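Local coordinates for insecticidal Delta-Endotoxin Cry8Ea1 (Bacillus Thuringiensis, PDB 3EB7), which kills larvae of Holotrichia parallela as an insecticidal Cry toxin, probably by forming pores in gut-cell membranes, at residues Y297-I302 and S327-Q332; D245-I250 and Y359-V364. All coordinates share one frame; numbering follows the deposited sequence.

Contact 1 (Y297-I302 and S327-Q332); sequences YLKKWI and SVIATQ. With SO4 (sulfate ion), chain E.
Ile-302 and Lys-299 reach Val-328 and its neighbours at one end of an antiparallel beta sheet, part of the Greek-key sheets of the domain that in Cry toxins is thought to bind receptors. Strand 278-292 runs between strands 296-310 and 330-335, and the CA atoms of Ile-302 and Val-328 are 7.9 Å apart, so the segments are not paired strands; side chains of 297-302 reach across to 327-329. Ile-329 and Ala-330 both face Thr-287 of strand 278-292, a classic beta bulge. Ile-302 CD1 does most of the touching: it sits 3.7 Å from Ser-327 O, 3.9 Å from Ser-327 CB and 4.1 Å from Val-328 CG2. Its CG1 is wedged between the backbone N and the carbonyl carbon (chi1 63°), and chi2 near 171° then stretches CD1 outward to them. Nearer the strand's start, the extended chain of Lys-299 brings CE to 4.1 Å from Ile-329 CD1. Beyond CE, Lys-299 NZ gives a weak hydrogen bond, 3.2 Å, to O3 of a sulfate ion probably taken from the crystallisation liquor. Apolar contacts thus join the segments, one methyl also lying against a carbonyl, while the lysine ammonium points past them and can meet an anion.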
loop_
_atom_site.group_PDB
_atom_site.type_symbol
_atom_site.label_atom_id
_atom_site.label_comp_id
_atom_site.label_asym_id
_atom_site.label_seq_id
_atom_site.Cartn_x
_atom_site.Cartn_y
_atom_site.Cartn_z
ATOM N N TYR A 297 -16.785 23.982 -28.144
ATOM C CA TYR A 297 -15.569 23.256 -28.494
ATOM C C TYR A 297 -14.898 22.686 -27.280
ATOM O O TYR A 297 -14.954 23.268 -26.193
ATOM C CB TYR A 297 -14.569 24.149 -29.251
ATOM C CG TYR A 297 -14.161 25.394 -28.492
ATOM C CD1 TYR A 297 -14.842 26.585 -28.676
ATOM C CD2 TYR A 297 -13.115 25.364 -27.574
ATOM C CE1 TYR A 297 -14.463 27.752 -27.986
ATOM C CE2 TYR A 297 -12.730 26.530 -26.862
ATOM C CZ TYR A 297 -13.414 27.712 -27.079
ATOM O OH TYR A 297 -13.044 28.855 -26.421
ATOM N N LEU A 298 -14.249 21.546 -27.517
ATOM C CA LEU A 298 -13.466 20.843 -26.519
ATOM C C LEU A 298 -11.986 20.789 -26.937
ATOM O O LEU A 298 -11.629 20.174 -27.966
ATOM C CB LEU A 298 -14.048 19.428 -26.286
ATOM C CG LEU A 298 -13.415 18.429 -25.301
ATOM C CD1 LEU A 298 -13.422 18.951 -23.844
ATOM C CD2 LEU A 298 -14.080 17.004 -25.432
ATOM N N LYS A 299 -11.140 21.429 -26.143
ATOM C CA LYS A 299 -9.701 21.218 -26.291
ATOM C C LYS A 299 -9.257 20.234 -25.217
ATOM O O LYS A 299 -9.390 20.494 -24.011
ATOM C CB LYS A 299 -8.931 22.505 -26.154
ATOM C CG LYS A 299 -9.024 23.422 -27.294
ATOM C CD LYS A 299 -8.452 24.752 -26.822
ATOM C CE LYS A 299 -7.985 25.577 -27.953
ATOM N NZ LYS A 299 -7.942 26.995 -27.466
ATOM N N LYS A 300 -8.724 19.098 -25.661
ATOM C CA LYS A 300 -8.570 17.959 -24.771
ATOM C C LYS A 300 -7.216 17.276 -24.924
ATOM O O LYS A 300 -6.543 17.436 -25.915
ATOM C CB LYS A 300 -9.727 16.962 -24.972
ATOM C CG LYS A 300 -9.865 16.430 -26.375
ATOM C CD LYS A 300 -10.877 15.261 -26.406
ATOM C CE LYS A 300 -11.473 14.980 -27.807
ATOM N NZ LYS A 300 -10.438 14.413 -28.680
ATOM N N TRP A 301 -6.851 16.519 -23.905
ATOM C CA TRP A 301 -5.636 15.724 -23.827
ATOM C C TRP A 301 -5.806 14.539 -24.790
ATOM O O TRP A 301 -6.641 13.611 -24.534
ATOM C CB TRP A 301 -5.548 15.243 -22.371
ATOM C CG TRP A 301 -4.352 14.388 -21.926
ATOM C CD1 TRP A 301 -3.684 13.401 -22.640
ATOM C CD2 TRP A 301 -3.741 14.415 -20.620
ATOM N NE1 TRP A 301 -2.681 12.849 -21.848
ATOM C CE2 TRP A 301 -2.709 13.437 -20.608
ATOM C CE3 TRP A 301 -3.974 15.166 -19.458
ATOM C CZ2 TRP A 301 -1.894 13.222 -19.491
ATOM C CZ3 TRP A 301 -3.158 14.953 -18.347
ATOM C CH2 TRP A 301 -2.128 13.977 -18.377
ATOM N N ILE A 302 -5.075 14.597 -25.908
ATOM C CA ILE A 302 -5.088 13.529 -26.930
ATOM C C ILE A 302 -3.831 12.627 -26.947
ATOM O O ILE A 302 -3.777 11.655 -27.699
ATOM C CB ILE A 302 -5.329 14.055 -28.387
ATOM C CG1 ILE A 302 -4.185 14.984 -28.833
ATOM C CG2 ILE A 302 -6.677 14.702 -28.522
ATOM C CD1 ILE A 302 -4.219 15.383 -30.344
ATOM N N SER A 327 -3.512 16.964 -35.805
ATOM C CA SER A 327 -4.478 17.040 -34.696
ATOM C C SER A 327 -3.922 17.798 -33.496
ATOM O O SER A 327 -4.685 18.276 -32.681
ATOM C CB SER A 327 -4.901 15.653 -34.219
ATOM O OG SER A 327 -5.859 15.069 -35.067
ATOM N N VAL A 328 -2.601 17.870 -33.370
ATOM C CA VAL A 328 -1.953 18.447 -32.188
ATOM C C VAL A 328 -1.937 19.951 -32.354
ATOM O O VAL A 328 -1.259 20.473 -33.253
ATOM C CB VAL A 328 -0.507 17.917 -32.014
ATOM C CG1 VAL A 328 0.230 18.643 -30.870
ATOM C CG2 VAL A 328 -0.506 16.404 -31.805
ATOM N N ILE A 329 -2.714 20.668 -31.543
ATOM C CA ILE A 329 -2.737 22.126 -31.749
ATOM C C ILE A 329 -1.973 22.869 -30.690
ATOM O O ILE A 329 -1.633 24.042 -30.866
ATOM C CB ILE A 329 -4.170 22.714 -32.004
ATOM C CG1 ILE A 329 -5.202 22.263 -30.950
ATOM C CG2 ILE A 329 -4.645 22.328 -33.426
ATOM C CD1 ILE A 329 -5.181 23.063 -29.653
ATOM N N ALA A 330 -1.668 22.177 -29.596
ATOM C CA ALA A 330 -0.897 22.768 -28.515
ATOM C C ALA A 330 -0.170 21.657 -27.774
ATOM O O ALA A 330 -0.549 20.481 -27.879
ATOM C CB ALA A 330 -1.789 23.589 -27.578
ATOM N N THR A 331 0.936 22.029 -27.121
ATOM C CA THR A 331 1.666 21.150 -26.206
ATOM C C THR A 331 1.860 21.906 -24.910
ATOM O O THR A 331 1.769 23.103 -24.883
ATOM C CB THR A 331 3.052 20.699 -26.722
ATOM O OG1 THR A 331 3.977 21.794 -26.643
ATOM C CG2 THR A 331 2.986 20.139 -28.165
ATOM N N GLN A 332 2.070 21.198 -23.825
ATOM C CA GLN A 332 2.470 21.831 -22.612
ATOM C C GLN A 332 3.452 20.876 -21.958
ATOM O O GLN A 332 3.158 19.679 -21.853
ATOM C CB GLN A 332 1.249 22.050 -21.710
ATOM C CG GLN A 332 1.599 22.856 -20.442
ATOM C CD GLN A 332 0.413 23.121 -19.558
ATOM O OE1 GLN A 332 -0.728 23.026 -19.990
ATOM N NE2 GLN A 332 0.680 23.488 -18.323
HETATM S S SO4 E . -8.664 28.799 -30.463
HETATM O O1 SO4 E . -9.156 29.610 -31.572
HETATM O O2 SO4 E . -7.309 29.224 -30.112
HETATM O O3 SO4 E . -9.607 29.004 -29.353
HETATM O O4 SO4 E . -8.614 27.371 -30.795
#

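Contact 2 (D245-I250 and Y359-V364)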
loop_
_atom_site.group_PDB
_atom_site.type_symbol
_atom_site.label_atom_id
_atom_site.label_comp_id
_atom_site.label_asym_id
_atom_site.label_seq_id
_atom_site.Cartn_x
_atom_site.Cartn_y
_atom_site.Cartn_z
ATOM N N ASP A 245 -9.644 5.912 -10.663
ATOM C CA ASP A 245 -10.585 5.561 -11.738
ATOM C C ASP A 245 -10.191 6.299 -13.036
ATOM O O ASP A 245 -9.643 7.381 -12.991
ATOM C CB ASP A 245 -12.046 5.853 -11.361
ATOM C CG ASP A 245 -12.637 4.890 -10.288
ATOM O OD1 ASP A 245 -12.044 3.869 -9.845
ATOM O OD2 ASP A 245 -13.769 5.194 -9.852
ATOM N N PRO A 246 -10.452 5.693 -14.208
ATOM C CA PRO A 246 -10.159 6.412 -15.441
ATOM C C PRO A 246 -10.842 7.820 -15.514
ATOM O O PRO A 246 -11.989 8.005 -15.030
ATOM C CB PRO A 246 -10.698 5.456 -16.520
ATOM C CG PRO A 246 -10.597 4.129 -15.939
ATOM C CD PRO A 246 -10.962 4.330 -14.475
ATOM N N ILE A 247 -10.137 8.801 -16.102
ATOM C CA ILE A 247 -10.616 10.181 -16.130
ATOM C C ILE A 247 -11.449 10.402 -17.383
ATOM O O ILE A 247 -10.991 10.980 -18.397
ATOM C CB ILE A 247 -9.466 11.211 -15.965
ATOM C CG1 ILE A 247 -8.615 10.825 -14.732
ATOM C CG2 ILE A 247 -10.059 12.618 -15.762
ATOM C CD1 ILE A 247 -7.280 11.508 -14.644
ATOM N N GLY A 248 -12.673 9.886 -17.310
ATOM C CA GLY A 248 -13.660 9.951 -18.383
ATOM C C GLY A 248 -15.017 10.194 -17.736
ATOM O O GLY A 248 -15.267 9.786 -16.602
ATOM N N ALA A 249 -15.889 10.879 -18.462
ATOM C CA ALA A 249 -17.172 11.253 -17.932
ATOM C C ALA A 249 -18.074 10.013 -17.808
ATOM O O ALA A 249 -18.030 9.120 -18.646
ATOM C CB ALA A 249 -17.813 12.328 -18.829
ATOM N N ILE A 250 -18.896 9.984 -16.757
ATOM C CA ILE A 250 -19.826 8.863 -16.506
ATOM C C ILE A 250 -21.159 9.424 -16.085
ATOM O O ILE A 250 -21.224 10.311 -15.240
ATOM C CB ILE A 250 -19.280 7.879 -15.453
ATOM C CG1 ILE A 250 -18.267 6.902 -16.097
ATOM C CG2 ILE A 250 -20.401 7.051 -14.792
ATOM C CD1 ILE A 250 -17.396 6.159 -15.092
ATOM N N TYR A 359 -15.431 12.423 -25.911
ATOM C CA TYR A 359 -14.970 12.439 -24.538
ATOM C C TYR A 359 -13.532 12.883 -24.499
ATOM O O TYR A 359 -12.788 12.631 -25.456
ATOM C CB TYR A 359 -15.113 11.050 -23.906
ATOM C CG TYR A 359 -16.550 10.589 -23.842
ATOM C CD1 TYR A 359 -17.097 9.848 -24.873
ATOM C CD2 TYR A 359 -17.339 10.873 -22.735
ATOM C CE1 TYR A 359 -18.414 9.419 -24.818
ATOM C CE2 TYR A 359 -18.666 10.461 -22.670
ATOM C CZ TYR A 359 -19.186 9.750 -23.715
ATOM O OH TYR A 359 -20.463 9.332 -23.680
ATOM N N GLY A 360 -13.140 13.560 -23.419
ATOM C CA GLY A 360 -11.731 13.902 -23.201
ATOM C C GLY A 360 -11.515 14.831 -22.032
ATOM O O GLY A 360 -12.436 15.531 -21.631
ATOM N N VAL A 361 -10.295 14.872 -21.506
ATOM C CA VAL A 361 -9.981 15.684 -20.333
ATOM C C VAL A 361 -9.686 17.129 -20.805
ATOM O O VAL A 361 -8.796 17.355 -21.651
ATOM C CB VAL A 361 -8.773 15.065 -19.564
ATOM C CG1 VAL A 361 -8.216 16.013 -18.441
ATOM C CG2 VAL A 361 -9.136 13.662 -19.018
ATOM N N SER A 362 -10.433 18.090 -20.264
ATOM C CA SER A 362 -10.268 19.520 -20.645
ATOM C C SER A 362 -9.381 20.318 -19.685
ATOM O O SER A 362 -8.895 21.407 -20.006
ATOM C CB SER A 362 -11.633 20.190 -20.742
ATOM O OG SER A 362 -12.255 20.076 -19.476
ATOM N N LYS A 363 -9.148 19.760 -18.514
ATOM C CA LYS A 363 -8.461 20.491 -17.473
ATOM C C LYS A 363 -7.939 19.559 -16.396
ATOM O O LYS A 363 -8.662 18.667 -15.955
ATOM C CB LYS A 363 -9.403 21.521 -16.832
ATOM C CG LYS A 363 -8.713 22.426 -15.817
ATOM C CD LYS A 363 -9.715 23.501 -15.379
ATOM C CE LYS A 363 -9.188 24.380 -14.255
ATOM N NZ LYS A 363 -10.364 25.183 -13.749
ATOM N N VAL A 364 -6.697 19.769 -15.985
ATOM C CA VAL A 364 -6.146 19.088 -14.789
ATOM C C VAL A 364 -5.347 20.069 -13.924
ATOM O O VAL A 364 -4.428 20.697 -14.413
ATOM C CB VAL A 364 -5.203 17.859 -15.131
ATOM C CG1 VAL A 364 -4.773 17.145 -13.836
ATOM C CG2 VAL A 364 -5.883 16.893 -16.075
#
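Ile-247 and Val-361 bring the two backbones closest, with CA atoms 7.0 Å apart, where the loop segment 245-250 makes an inverse gamma turn centred on Ile-247 beside segment 359-364 of strand 357-369. The turn is marked by a weak hydrogen bond from Gly-248 N to Pro-246 O, 3.0 Å long, and by the phi and psi of Ile-247, -90° and 77°. Val-361 meets its partner through a single branch. Its CG2 lies 3.5 Å from Ile-247 CG2 and 3.9 Å from Ile-247 CB, and the same methyl packs 3.3 Å from Ile-247 O, so it touches both the side chain and the carbonyl of one residue. The two side chains pass each other at a slant, with one methyl of each making the closest approach between them. With chi1 at -50°, Ile-247 CG1 stands opposite the carbonyl carbon and CG2 opposite the backbone N, which leaves CG2 as the branch that meets the valine.

Two residues further along the loop, Ala-249 CB comes to 4.2 Å from Tyr-359 CD2. The methyl is near the plane of the ring, at its edge, so this is an apolar edge contact rather than packing over a ring face. Between the two pairs, Gly-248 and Gly-360 contribute no side chains.

Strand 340-352 adds to both ends of the contact: Ser-346 touches Ile-247, and Val-350 touches both Ala-249 and Tyr-359. From strand 427-434, Phe-430 lies against Ile-247 and Pro-428 against Val-361. Asp-245 meanwhile forms a salt bridge with Arg-209 of helix 198-220. Apolar side chains of a loop laid across an antiparallel sheet in this way, with three of the four touching residues buried, fit the interior of the beta-prism domain of three-domain Cry toxins, here close to its junction with the N-terminal helical domain.

In the fold
Following the chain from the N terminus, segment 245-250 comes first, in the loop after strand 241-243. Strands 278-292 and 296-310 follow, and after strand 316-321 the chain returns at 327-332, closing contact 1 over 24 intervening residues. It then builds strand 340-352 and, in strand 357-369, comes back to the starting loop, closing contact 2 over 108 residues; the shorter loop therefore lies wholly within the longer one. The contact centres are about 14 Å apart, and Trp-301 N is 3.1 Å from Val-361 O, a probable hydrogen bond joining the two four-stranded antiparallel sheets. Contact 1 lies at the surface, its centre about 34 Å from the chain's centre; contact 2 is buried, about 25 Å from it.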